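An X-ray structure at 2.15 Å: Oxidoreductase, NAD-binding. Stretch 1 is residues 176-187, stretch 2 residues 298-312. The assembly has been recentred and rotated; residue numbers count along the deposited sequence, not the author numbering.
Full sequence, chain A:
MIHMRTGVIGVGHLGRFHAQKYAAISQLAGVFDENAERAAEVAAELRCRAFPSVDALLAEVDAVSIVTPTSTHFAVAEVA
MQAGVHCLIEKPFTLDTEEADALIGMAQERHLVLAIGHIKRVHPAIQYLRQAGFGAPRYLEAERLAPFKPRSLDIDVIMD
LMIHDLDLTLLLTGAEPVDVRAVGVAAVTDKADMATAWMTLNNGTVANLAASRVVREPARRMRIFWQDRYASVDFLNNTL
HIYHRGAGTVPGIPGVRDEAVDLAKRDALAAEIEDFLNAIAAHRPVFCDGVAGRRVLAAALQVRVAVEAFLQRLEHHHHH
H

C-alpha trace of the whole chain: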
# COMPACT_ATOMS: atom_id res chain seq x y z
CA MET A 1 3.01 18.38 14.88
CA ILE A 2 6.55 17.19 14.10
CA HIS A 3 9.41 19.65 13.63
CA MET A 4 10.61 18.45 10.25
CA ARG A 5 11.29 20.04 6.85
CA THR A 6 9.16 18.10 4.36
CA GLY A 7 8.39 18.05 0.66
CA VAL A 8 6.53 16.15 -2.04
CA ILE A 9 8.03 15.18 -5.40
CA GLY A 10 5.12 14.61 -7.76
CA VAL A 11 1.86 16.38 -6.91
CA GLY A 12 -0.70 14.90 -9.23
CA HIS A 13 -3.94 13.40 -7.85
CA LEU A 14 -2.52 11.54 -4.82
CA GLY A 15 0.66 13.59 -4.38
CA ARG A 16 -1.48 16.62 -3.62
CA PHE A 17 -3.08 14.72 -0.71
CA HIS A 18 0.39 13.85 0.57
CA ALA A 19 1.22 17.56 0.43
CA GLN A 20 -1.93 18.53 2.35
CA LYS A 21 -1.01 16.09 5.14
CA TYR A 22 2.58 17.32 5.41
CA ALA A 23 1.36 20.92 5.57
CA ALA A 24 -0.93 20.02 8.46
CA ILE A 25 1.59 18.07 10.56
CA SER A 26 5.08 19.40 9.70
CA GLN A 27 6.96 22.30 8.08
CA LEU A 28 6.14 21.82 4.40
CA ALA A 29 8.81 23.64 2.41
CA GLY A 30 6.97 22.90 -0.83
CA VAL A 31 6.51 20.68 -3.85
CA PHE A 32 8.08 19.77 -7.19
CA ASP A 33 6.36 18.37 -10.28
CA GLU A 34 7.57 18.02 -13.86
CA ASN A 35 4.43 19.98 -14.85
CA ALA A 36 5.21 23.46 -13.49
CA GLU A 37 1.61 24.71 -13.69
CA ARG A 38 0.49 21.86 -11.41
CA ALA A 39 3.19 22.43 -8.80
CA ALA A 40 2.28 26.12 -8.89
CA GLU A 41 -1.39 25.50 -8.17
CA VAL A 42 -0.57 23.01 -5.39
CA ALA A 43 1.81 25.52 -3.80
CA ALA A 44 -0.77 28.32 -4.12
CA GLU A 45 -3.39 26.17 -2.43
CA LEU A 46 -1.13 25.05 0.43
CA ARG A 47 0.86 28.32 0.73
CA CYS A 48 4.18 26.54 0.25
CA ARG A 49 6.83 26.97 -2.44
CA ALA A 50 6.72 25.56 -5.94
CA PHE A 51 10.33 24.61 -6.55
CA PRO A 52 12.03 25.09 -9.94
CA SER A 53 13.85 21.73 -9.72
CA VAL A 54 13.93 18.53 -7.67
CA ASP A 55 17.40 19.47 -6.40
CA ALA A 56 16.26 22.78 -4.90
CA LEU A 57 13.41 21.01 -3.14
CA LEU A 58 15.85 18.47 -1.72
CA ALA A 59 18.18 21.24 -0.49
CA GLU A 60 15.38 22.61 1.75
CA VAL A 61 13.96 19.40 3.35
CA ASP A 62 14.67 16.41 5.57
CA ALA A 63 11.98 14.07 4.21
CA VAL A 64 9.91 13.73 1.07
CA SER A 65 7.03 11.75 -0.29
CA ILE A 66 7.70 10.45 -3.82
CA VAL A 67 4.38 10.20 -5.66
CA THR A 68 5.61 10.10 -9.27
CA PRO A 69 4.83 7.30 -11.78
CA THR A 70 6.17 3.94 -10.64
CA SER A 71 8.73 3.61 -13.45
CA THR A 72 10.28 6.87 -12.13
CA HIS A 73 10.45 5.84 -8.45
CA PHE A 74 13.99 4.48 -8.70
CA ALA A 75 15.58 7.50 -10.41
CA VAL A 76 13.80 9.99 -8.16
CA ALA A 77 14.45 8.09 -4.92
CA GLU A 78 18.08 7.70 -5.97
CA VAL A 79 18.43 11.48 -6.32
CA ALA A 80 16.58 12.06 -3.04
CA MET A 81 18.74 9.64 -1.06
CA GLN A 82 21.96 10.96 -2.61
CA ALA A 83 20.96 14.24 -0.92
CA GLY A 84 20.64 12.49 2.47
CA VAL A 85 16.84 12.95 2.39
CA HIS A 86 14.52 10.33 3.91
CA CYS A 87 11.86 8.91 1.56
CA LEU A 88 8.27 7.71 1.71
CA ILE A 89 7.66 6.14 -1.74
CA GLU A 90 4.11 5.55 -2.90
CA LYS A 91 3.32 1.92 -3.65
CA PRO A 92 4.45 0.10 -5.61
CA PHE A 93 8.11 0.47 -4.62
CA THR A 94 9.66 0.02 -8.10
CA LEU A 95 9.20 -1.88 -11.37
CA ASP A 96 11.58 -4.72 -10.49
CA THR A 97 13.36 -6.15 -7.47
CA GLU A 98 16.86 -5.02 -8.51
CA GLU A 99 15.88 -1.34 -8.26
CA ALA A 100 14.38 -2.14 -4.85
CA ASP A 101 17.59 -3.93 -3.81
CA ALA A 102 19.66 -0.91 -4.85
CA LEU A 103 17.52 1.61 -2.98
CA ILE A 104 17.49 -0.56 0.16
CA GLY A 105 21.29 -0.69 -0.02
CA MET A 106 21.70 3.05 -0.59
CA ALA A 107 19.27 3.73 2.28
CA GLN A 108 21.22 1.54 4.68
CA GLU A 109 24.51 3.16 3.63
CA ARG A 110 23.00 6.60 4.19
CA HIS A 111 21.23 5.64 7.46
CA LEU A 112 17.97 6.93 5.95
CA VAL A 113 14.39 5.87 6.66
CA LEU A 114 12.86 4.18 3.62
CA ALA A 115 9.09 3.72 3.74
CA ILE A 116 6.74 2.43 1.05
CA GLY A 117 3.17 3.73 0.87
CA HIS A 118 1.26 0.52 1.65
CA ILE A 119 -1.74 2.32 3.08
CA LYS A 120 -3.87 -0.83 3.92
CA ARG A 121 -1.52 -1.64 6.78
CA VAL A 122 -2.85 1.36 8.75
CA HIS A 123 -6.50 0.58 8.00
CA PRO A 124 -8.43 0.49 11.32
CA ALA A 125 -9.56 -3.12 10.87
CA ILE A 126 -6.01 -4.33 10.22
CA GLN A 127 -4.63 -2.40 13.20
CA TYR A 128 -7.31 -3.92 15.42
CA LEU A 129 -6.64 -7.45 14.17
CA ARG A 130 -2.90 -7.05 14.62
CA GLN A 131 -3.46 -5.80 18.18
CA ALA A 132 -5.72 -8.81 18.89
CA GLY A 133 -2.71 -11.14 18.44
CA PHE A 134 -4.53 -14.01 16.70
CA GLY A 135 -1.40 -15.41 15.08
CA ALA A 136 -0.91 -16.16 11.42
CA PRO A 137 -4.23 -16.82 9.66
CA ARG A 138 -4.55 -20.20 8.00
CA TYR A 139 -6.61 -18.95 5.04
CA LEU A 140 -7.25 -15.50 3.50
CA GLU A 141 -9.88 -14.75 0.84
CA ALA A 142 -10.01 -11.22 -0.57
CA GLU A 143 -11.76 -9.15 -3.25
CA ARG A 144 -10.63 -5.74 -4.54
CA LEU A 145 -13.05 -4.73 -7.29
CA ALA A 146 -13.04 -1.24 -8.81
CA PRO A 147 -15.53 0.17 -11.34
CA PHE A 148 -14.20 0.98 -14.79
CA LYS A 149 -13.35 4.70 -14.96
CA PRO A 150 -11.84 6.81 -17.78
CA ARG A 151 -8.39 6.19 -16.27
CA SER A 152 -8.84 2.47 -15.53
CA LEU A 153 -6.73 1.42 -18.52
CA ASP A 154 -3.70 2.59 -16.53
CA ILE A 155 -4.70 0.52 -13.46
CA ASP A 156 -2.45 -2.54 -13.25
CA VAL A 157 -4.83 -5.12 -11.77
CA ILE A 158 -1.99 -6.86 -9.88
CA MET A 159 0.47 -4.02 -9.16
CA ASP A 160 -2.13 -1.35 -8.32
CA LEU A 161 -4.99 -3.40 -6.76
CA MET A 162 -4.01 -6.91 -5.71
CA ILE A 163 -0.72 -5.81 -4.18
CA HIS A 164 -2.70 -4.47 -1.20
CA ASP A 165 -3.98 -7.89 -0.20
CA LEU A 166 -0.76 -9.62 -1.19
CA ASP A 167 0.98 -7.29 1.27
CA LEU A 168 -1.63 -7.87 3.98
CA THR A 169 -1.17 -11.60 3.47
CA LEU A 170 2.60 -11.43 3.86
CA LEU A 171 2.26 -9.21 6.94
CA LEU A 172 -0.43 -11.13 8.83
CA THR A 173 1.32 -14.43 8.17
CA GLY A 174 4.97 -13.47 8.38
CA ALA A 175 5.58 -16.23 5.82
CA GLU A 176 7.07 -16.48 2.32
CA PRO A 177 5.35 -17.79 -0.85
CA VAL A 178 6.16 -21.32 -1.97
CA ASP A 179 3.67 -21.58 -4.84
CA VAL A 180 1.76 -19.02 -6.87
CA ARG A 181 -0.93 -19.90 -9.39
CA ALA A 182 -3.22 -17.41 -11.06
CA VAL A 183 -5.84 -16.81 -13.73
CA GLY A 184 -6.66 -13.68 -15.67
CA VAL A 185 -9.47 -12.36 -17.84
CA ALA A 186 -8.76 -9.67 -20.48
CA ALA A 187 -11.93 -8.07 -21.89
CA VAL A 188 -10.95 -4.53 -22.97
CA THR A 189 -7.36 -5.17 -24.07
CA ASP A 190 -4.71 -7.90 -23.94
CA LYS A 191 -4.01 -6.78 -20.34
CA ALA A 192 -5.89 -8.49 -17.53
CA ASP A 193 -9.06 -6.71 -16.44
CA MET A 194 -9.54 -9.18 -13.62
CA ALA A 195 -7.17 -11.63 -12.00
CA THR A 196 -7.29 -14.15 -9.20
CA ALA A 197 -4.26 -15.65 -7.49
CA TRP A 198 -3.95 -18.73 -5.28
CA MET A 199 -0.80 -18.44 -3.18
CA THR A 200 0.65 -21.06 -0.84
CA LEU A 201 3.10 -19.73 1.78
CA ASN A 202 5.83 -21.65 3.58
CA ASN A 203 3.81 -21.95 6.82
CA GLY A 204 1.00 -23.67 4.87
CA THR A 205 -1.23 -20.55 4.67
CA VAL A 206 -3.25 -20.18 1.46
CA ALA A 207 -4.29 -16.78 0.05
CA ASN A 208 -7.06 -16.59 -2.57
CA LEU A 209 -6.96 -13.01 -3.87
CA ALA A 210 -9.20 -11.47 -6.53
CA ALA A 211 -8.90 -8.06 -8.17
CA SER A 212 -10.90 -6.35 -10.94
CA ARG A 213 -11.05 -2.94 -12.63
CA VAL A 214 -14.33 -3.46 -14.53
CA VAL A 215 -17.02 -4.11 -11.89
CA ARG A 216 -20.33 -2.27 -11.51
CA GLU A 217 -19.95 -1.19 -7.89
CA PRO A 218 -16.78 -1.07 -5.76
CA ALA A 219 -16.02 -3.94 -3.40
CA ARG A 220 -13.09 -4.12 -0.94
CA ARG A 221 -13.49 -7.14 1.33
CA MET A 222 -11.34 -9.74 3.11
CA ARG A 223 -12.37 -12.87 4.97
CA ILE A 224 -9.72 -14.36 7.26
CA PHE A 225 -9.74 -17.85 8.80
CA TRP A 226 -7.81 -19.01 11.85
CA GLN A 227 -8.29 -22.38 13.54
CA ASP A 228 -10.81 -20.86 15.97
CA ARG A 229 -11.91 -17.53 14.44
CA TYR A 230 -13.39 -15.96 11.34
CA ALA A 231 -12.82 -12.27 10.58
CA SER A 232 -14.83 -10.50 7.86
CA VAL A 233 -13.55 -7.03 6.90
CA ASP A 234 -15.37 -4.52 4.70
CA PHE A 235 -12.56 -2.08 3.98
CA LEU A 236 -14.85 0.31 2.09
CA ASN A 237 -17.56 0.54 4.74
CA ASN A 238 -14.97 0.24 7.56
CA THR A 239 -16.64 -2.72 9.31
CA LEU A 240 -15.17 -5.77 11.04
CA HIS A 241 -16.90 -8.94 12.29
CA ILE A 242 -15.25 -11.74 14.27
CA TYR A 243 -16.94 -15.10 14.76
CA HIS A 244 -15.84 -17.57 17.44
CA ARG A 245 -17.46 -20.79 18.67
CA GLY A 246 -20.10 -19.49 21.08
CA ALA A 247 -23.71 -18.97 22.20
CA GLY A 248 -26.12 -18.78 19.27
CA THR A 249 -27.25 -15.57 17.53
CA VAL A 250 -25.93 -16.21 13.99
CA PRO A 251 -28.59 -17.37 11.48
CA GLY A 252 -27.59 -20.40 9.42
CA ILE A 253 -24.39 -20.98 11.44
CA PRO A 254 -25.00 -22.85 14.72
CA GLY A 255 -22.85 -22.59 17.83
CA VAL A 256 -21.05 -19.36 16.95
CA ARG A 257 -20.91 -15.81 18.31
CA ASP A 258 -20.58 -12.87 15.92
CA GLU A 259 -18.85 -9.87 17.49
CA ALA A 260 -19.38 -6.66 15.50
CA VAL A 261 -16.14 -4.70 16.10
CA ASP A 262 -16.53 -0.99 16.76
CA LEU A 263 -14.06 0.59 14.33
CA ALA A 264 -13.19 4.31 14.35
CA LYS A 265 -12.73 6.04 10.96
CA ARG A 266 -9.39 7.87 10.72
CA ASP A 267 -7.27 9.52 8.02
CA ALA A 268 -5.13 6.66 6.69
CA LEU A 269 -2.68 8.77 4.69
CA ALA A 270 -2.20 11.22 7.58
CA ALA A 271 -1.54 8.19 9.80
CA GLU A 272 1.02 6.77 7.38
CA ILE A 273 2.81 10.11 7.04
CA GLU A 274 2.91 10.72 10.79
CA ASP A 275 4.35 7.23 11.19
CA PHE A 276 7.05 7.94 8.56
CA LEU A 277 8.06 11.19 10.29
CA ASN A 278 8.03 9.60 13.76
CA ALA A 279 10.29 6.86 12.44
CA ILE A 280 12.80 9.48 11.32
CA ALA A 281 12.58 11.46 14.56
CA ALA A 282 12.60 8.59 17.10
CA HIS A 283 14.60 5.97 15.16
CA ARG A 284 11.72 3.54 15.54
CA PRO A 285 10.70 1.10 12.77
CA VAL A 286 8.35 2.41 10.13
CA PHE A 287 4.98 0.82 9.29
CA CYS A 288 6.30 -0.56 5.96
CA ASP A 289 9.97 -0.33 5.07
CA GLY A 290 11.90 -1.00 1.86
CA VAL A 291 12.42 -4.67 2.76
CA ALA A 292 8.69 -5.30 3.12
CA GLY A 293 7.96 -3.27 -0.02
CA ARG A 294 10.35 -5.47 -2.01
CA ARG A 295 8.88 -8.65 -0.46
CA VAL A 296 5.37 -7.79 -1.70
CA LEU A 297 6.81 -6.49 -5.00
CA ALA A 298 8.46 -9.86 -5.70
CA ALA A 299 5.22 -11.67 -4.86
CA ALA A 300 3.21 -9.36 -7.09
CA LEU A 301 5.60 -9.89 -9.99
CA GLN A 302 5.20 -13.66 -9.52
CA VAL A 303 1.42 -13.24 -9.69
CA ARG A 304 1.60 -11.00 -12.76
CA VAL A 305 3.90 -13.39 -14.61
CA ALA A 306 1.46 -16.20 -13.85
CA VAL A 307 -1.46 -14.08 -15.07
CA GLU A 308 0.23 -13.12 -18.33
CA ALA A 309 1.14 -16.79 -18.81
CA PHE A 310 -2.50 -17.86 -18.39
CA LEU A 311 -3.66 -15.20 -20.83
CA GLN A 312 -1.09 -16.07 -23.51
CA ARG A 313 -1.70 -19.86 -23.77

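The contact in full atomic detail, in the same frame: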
# COMPACT_ATOMS: atom_id res chain seq x y z
N GLU A 176 6.61 -16.70 3.68
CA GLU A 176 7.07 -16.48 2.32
C GLU A 176 6.35 -17.41 1.34
O GLU A 176 6.09 -18.57 1.67
CB GLU A 176 8.58 -16.69 2.19
CG GLU A 176 9.43 -15.62 2.85
CD GLU A 176 9.64 -15.90 4.34
OE1 GLU A 176 9.76 -17.08 4.73
OE2 GLU A 176 9.67 -14.92 5.12
N PRO A 177 6.06 -16.94 0.12
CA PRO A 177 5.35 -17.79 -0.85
C PRO A 177 6.21 -18.96 -1.31
O PRO A 177 7.40 -18.81 -1.57
CB PRO A 177 5.05 -16.84 -2.02
CG PRO A 177 5.33 -15.48 -1.52
CD PRO A 177 6.37 -15.62 -0.44
N VAL A 178 5.56 -20.13 -1.38
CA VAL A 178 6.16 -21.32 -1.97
C VAL A 178 5.58 -21.63 -3.33
O VAL A 178 6.26 -22.26 -4.15
CB VAL A 178 5.98 -22.56 -1.06
CG1 VAL A 178 7.02 -23.62 -1.39
CG2 VAL A 178 6.07 -22.20 0.35
N ASP A 179 4.32 -21.27 -3.58
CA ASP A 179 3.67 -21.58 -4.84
C ASP A 179 2.70 -20.46 -5.15
O ASP A 179 1.98 -20.00 -4.27
CB ASP A 179 2.92 -22.92 -4.80
CG ASP A 179 2.24 -23.26 -6.13
OD1 ASP A 179 1.08 -22.83 -6.37
OD2 ASP A 179 2.86 -23.99 -6.93
N VAL A 180 2.70 -20.02 -6.40
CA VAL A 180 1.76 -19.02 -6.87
C VAL A 180 1.13 -19.53 -8.16
O VAL A 180 1.84 -19.89 -9.11
CB VAL A 180 2.42 -17.65 -7.10
CG1 VAL A 180 3.65 -17.79 -7.92
CG2 VAL A 180 1.45 -16.71 -7.80
N ARG A 181 -0.19 -19.61 -8.18
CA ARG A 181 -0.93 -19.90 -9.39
C ARG A 181 -1.94 -18.79 -9.56
O ARG A 181 -2.33 -18.15 -8.58
CB ARG A 181 -1.64 -21.25 -9.32
CG ARG A 181 -0.70 -22.41 -9.12
CD ARG A 181 -1.44 -23.64 -8.62
NE ARG A 181 -1.32 -24.74 -9.58
CZ ARG A 181 -0.22 -25.45 -9.76
NH1 ARG A 181 0.87 -25.18 -9.04
NH2 ARG A 181 -0.20 -26.44 -10.65
N ALA A 182 -2.34 -18.54 -10.80
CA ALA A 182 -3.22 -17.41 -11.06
C ALA A 182 -3.96 -17.62 -12.37
O ALA A 182 -3.55 -18.42 -13.22
CB ALA A 182 -2.44 -16.09 -11.08
N VAL A 183 -5.08 -16.90 -12.50
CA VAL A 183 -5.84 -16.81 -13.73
C VAL A 183 -6.13 -15.34 -13.99
O VAL A 183 -6.15 -14.51 -13.07
CB VAL A 183 -7.16 -17.60 -13.69
CG1 VAL A 183 -6.89 -19.05 -13.41
CG2 VAL A 183 -8.10 -17.00 -12.62
N GLY A 184 -6.36 -15.03 -15.26
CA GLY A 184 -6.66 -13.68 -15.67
C GLY A 184 -7.72 -13.68 -16.75
O GLY A 184 -7.88 -14.64 -17.49
N VAL A 185 -8.47 -12.58 -16.80
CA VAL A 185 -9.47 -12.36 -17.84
C VAL A 185 -9.23 -10.96 -18.41
O VAL A 185 -9.21 -9.97 -17.67
CB VAL A 185 -10.90 -12.51 -17.31
CG1 VAL A 185 -11.90 -12.12 -18.38
CG2 VAL A 185 -11.16 -13.95 -16.85
N ALA A 186 -9.02 -10.90 -19.73
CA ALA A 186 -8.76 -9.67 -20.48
C ALA A 186 -9.94 -9.41 -21.41
O ALA A 186 -10.09 -10.06 -22.44
CB ALA A 186 -7.45 -9.79 -21.26
N ALA A 187 -10.78 -8.44 -21.06
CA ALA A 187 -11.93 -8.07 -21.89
C ALA A 187 -11.66 -6.85 -22.78
O ALA A 187 -11.99 -6.87 -23.96
CB ALA A 187 -13.15 -7.79 -21.00
N ALA A 298 8.08 -8.58 -5.12
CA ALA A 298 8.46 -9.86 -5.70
C ALA A 298 7.27 -10.81 -5.81
O ALA A 298 7.08 -11.47 -6.84
CB ALA A 298 9.58 -10.51 -4.88
N ALA A 299 6.44 -10.87 -4.76
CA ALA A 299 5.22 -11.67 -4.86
C ALA A 299 4.31 -11.19 -5.99
O ALA A 299 3.72 -11.99 -6.73
CB ALA A 299 4.48 -11.65 -3.52
N ALA A 300 4.14 -9.87 -6.10
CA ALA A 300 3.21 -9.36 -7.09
C ALA A 300 3.73 -9.64 -8.49
O ALA A 300 2.95 -9.97 -9.38
CB ALA A 300 2.99 -7.86 -6.89
N LEU A 301 5.04 -9.55 -8.69
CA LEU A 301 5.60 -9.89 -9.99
C LEU A 301 5.39 -11.38 -10.29
O LEU A 301 5.08 -11.74 -11.43
CB LEU A 301 7.08 -9.49 -10.04
CG LEU A 301 7.35 -7.98 -10.02
CD1 LEU A 301 8.82 -7.71 -9.76
CD2 LEU A 301 6.93 -7.31 -11.33
N GLN A 302 5.53 -12.25 -9.29
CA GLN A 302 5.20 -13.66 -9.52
C GLN A 302 3.75 -13.82 -9.98
O GLN A 302 3.46 -14.53 -10.96
CB GLN A 302 5.45 -14.47 -8.26
CG GLN A 302 6.79 -15.20 -8.27
CD GLN A 302 6.81 -16.37 -7.30
OE1 GLN A 302 6.75 -17.53 -7.71
NE2 GLN A 302 6.89 -16.07 -5.99
N VAL A 303 2.82 -13.15 -9.29
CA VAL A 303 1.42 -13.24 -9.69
C VAL A 303 1.25 -12.74 -11.12
O VAL A 303 0.58 -13.38 -11.93
CB VAL A 303 0.51 -12.47 -8.71
CG1 VAL A 303 -0.90 -12.39 -9.30
CG2 VAL A 303 0.47 -13.16 -7.32
N ARG A 304 1.82 -11.58 -11.44
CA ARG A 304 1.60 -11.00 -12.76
C ARG A 304 2.17 -11.89 -13.86
O ARG A 304 1.57 -12.03 -14.92
CB ARG A 304 2.22 -9.61 -12.84
CG ARG A 304 1.91 -8.91 -14.13
CD ARG A 304 2.24 -7.44 -14.03
NE ARG A 304 3.67 -7.19 -14.11
CZ ARG A 304 4.20 -5.97 -14.12
NH1 ARG A 304 3.41 -4.90 -14.05
NH2 ARG A 304 5.51 -5.81 -14.20
N VAL A 305 3.34 -12.49 -13.62
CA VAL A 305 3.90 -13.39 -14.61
C VAL A 305 2.97 -14.57 -14.82
O VAL A 305 2.72 -14.99 -15.96
CB VAL A 305 5.31 -13.85 -14.17
CG1 VAL A 305 5.67 -15.18 -14.83
CG2 VAL A 305 6.35 -12.79 -14.49
N ALA A 306 2.41 -15.10 -13.73
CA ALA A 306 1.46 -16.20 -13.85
C ALA A 306 0.23 -15.78 -14.64
O ALA A 306 -0.31 -16.55 -15.44
CB ALA A 306 1.07 -16.71 -12.46
N VAL A 307 -0.25 -14.56 -14.40
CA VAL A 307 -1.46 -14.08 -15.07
C VAL A 307 -1.21 -13.93 -16.56
O VAL A 307 -1.98 -14.42 -17.39
CB VAL A 307 -1.93 -12.74 -14.45
CG1 VAL A 307 -2.98 -12.12 -15.34
CG2 VAL A 307 -2.47 -12.93 -13.00
N GLU A 308 -0.11 -13.27 -16.92
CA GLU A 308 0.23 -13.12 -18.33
C GLU A 308 0.49 -14.47 -18.99
O GLU A 308 0.24 -14.63 -20.19
CB GLU A 308 1.43 -12.17 -18.49
CG GLU A 308 1.22 -10.83 -17.73
CD GLU A 308 1.92 -9.61 -18.36
OE1 GLU A 308 2.56 -8.83 -17.62
OE2 GLU A 308 1.79 -9.43 -19.60
N ALA A 309 0.96 -15.46 -18.23
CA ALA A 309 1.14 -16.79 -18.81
C ALA A 309 -0.21 -17.45 -19.09
O ALA A 309 -0.42 -18.02 -20.17
CB ALA A 309 1.99 -17.67 -17.91
N PHE A 310 -1.14 -17.38 -18.13
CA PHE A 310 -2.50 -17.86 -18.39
C PHE A 310 -3.09 -17.22 -19.64
O PHE A 310 -3.68 -17.91 -20.48
CB PHE A 310 -3.40 -17.56 -17.18
CG PHE A 310 -4.75 -18.24 -17.24
CD1 PHE A 310 -5.89 -17.50 -17.48
CD2 PHE A 310 -4.89 -19.59 -16.97
CE1 PHE A 310 -7.15 -18.10 -17.52
CE2 PHE A 310 -6.14 -20.19 -16.99
CZ PHE A 310 -7.27 -19.44 -17.27
N LEU A 311 -2.96 -15.90 -19.77
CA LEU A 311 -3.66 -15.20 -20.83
C LEU A 311 -3.08 -15.49 -22.20
O LEU A 311 -3.79 -15.34 -23.20
CB LEU A 311 -3.65 -13.69 -20.56
CG LEU A 311 -4.68 -13.24 -19.52
CD1 LEU A 311 -4.35 -11.87 -18.95
CD2 LEU A 311 -6.05 -13.23 -20.14
N GLN A 312 -1.82 -15.90 -22.24
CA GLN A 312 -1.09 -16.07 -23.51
C GLN A 312 -1.22 -17.46 -24.11
O GLN A 312 -0.99 -17.56 -25.28
CB GLN A 312 0.40 -15.82 -23.30
CG GLN A 312 0.90 -14.52 -23.88
CD GLN A 312 2.34 -14.37 -23.46
OE1 GLN A 312 3.06 -15.35 -23.36
NE2 GLN A 312 2.74 -13.15 -23.13

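A helix laid across a strand packs most closely where the strand's side chains are small, and the contact between residues 176-187 and 298-312 illustrates the principle well. The strand 179-185 and the helix 298-312 run at 54° to one another, and their axes approach to 6.5 Å. No hydrogen bond or salt bridge joins them: the helix satisfies its own backbone through i to i+4 bonds such as Val 307 N to Val 303 O (2.9 Å), and what remains is shape and apolar contact, burying 613 Å² in all.

The alternation of the strand sets the pattern. Val 180 and Ala 182 direct their CA-to-CB bonds toward the helix, while Asp 179 and Arg 181 point away and pair in a salt bridge, Arg 181 NH1 to Asp 179 OD2 at 3.1 Å, whose hydrogen bond is weak. Val 180, with chi1 in the p well, presents both methyls to the helix: CG2 meets Val 303 CG2 at 3.7 Å, and Val 180 CG1 lies 3.1 Å from Gln 302 OE1, a tight contact rather than a polar bond. Gln 302, its chi1 off the wells at -99° and chi2 t, also brings its NE2 within 4.4 Å of Pro 177 CB.

Ala 182 sits in the middle of the contact. Ala 182 CB is 3.8 Å from Ala 306 CB and 3.7 Å from Val 307 CG2. Val 303 and Val 307, one turn apart, both leave the backbone sideways and both adopt t, the usual valine rotamer in helices because it keeps both methyls clear of the preceding turn's backbone. In it the CG2 of each still reaches the strand, at Val 180 and Ala 182 respectively.

At Gly 184 the backbones draw close, with its CA 5.2 Å from Val 307 CA. A CB here would point toward the helix and fall 2.7 Å from Val 307 CG1, a clash, and 3.2 Å from Leu 311 CD1; with no CB to place there, Gly 184 lets the backbones come this close.

Phe 310, with chi1 t, sets its ring alongside the strand. Val 183 lies over one face: its CB is 3.9 Å from the centroid of the Phe 310 ring and 13° off the normal, a CH-pi contact, largely dispersive, of an aliphatic C-H with the ring face. With Val 183 in m, its CG1 is 3.8 Å from Phe 310 CE2. Leu 311, in the m,t conformation, completes the packing, its CD2 lying 3.5 Å from Gly 184 O and 3.9 Å from Ala 186 CB.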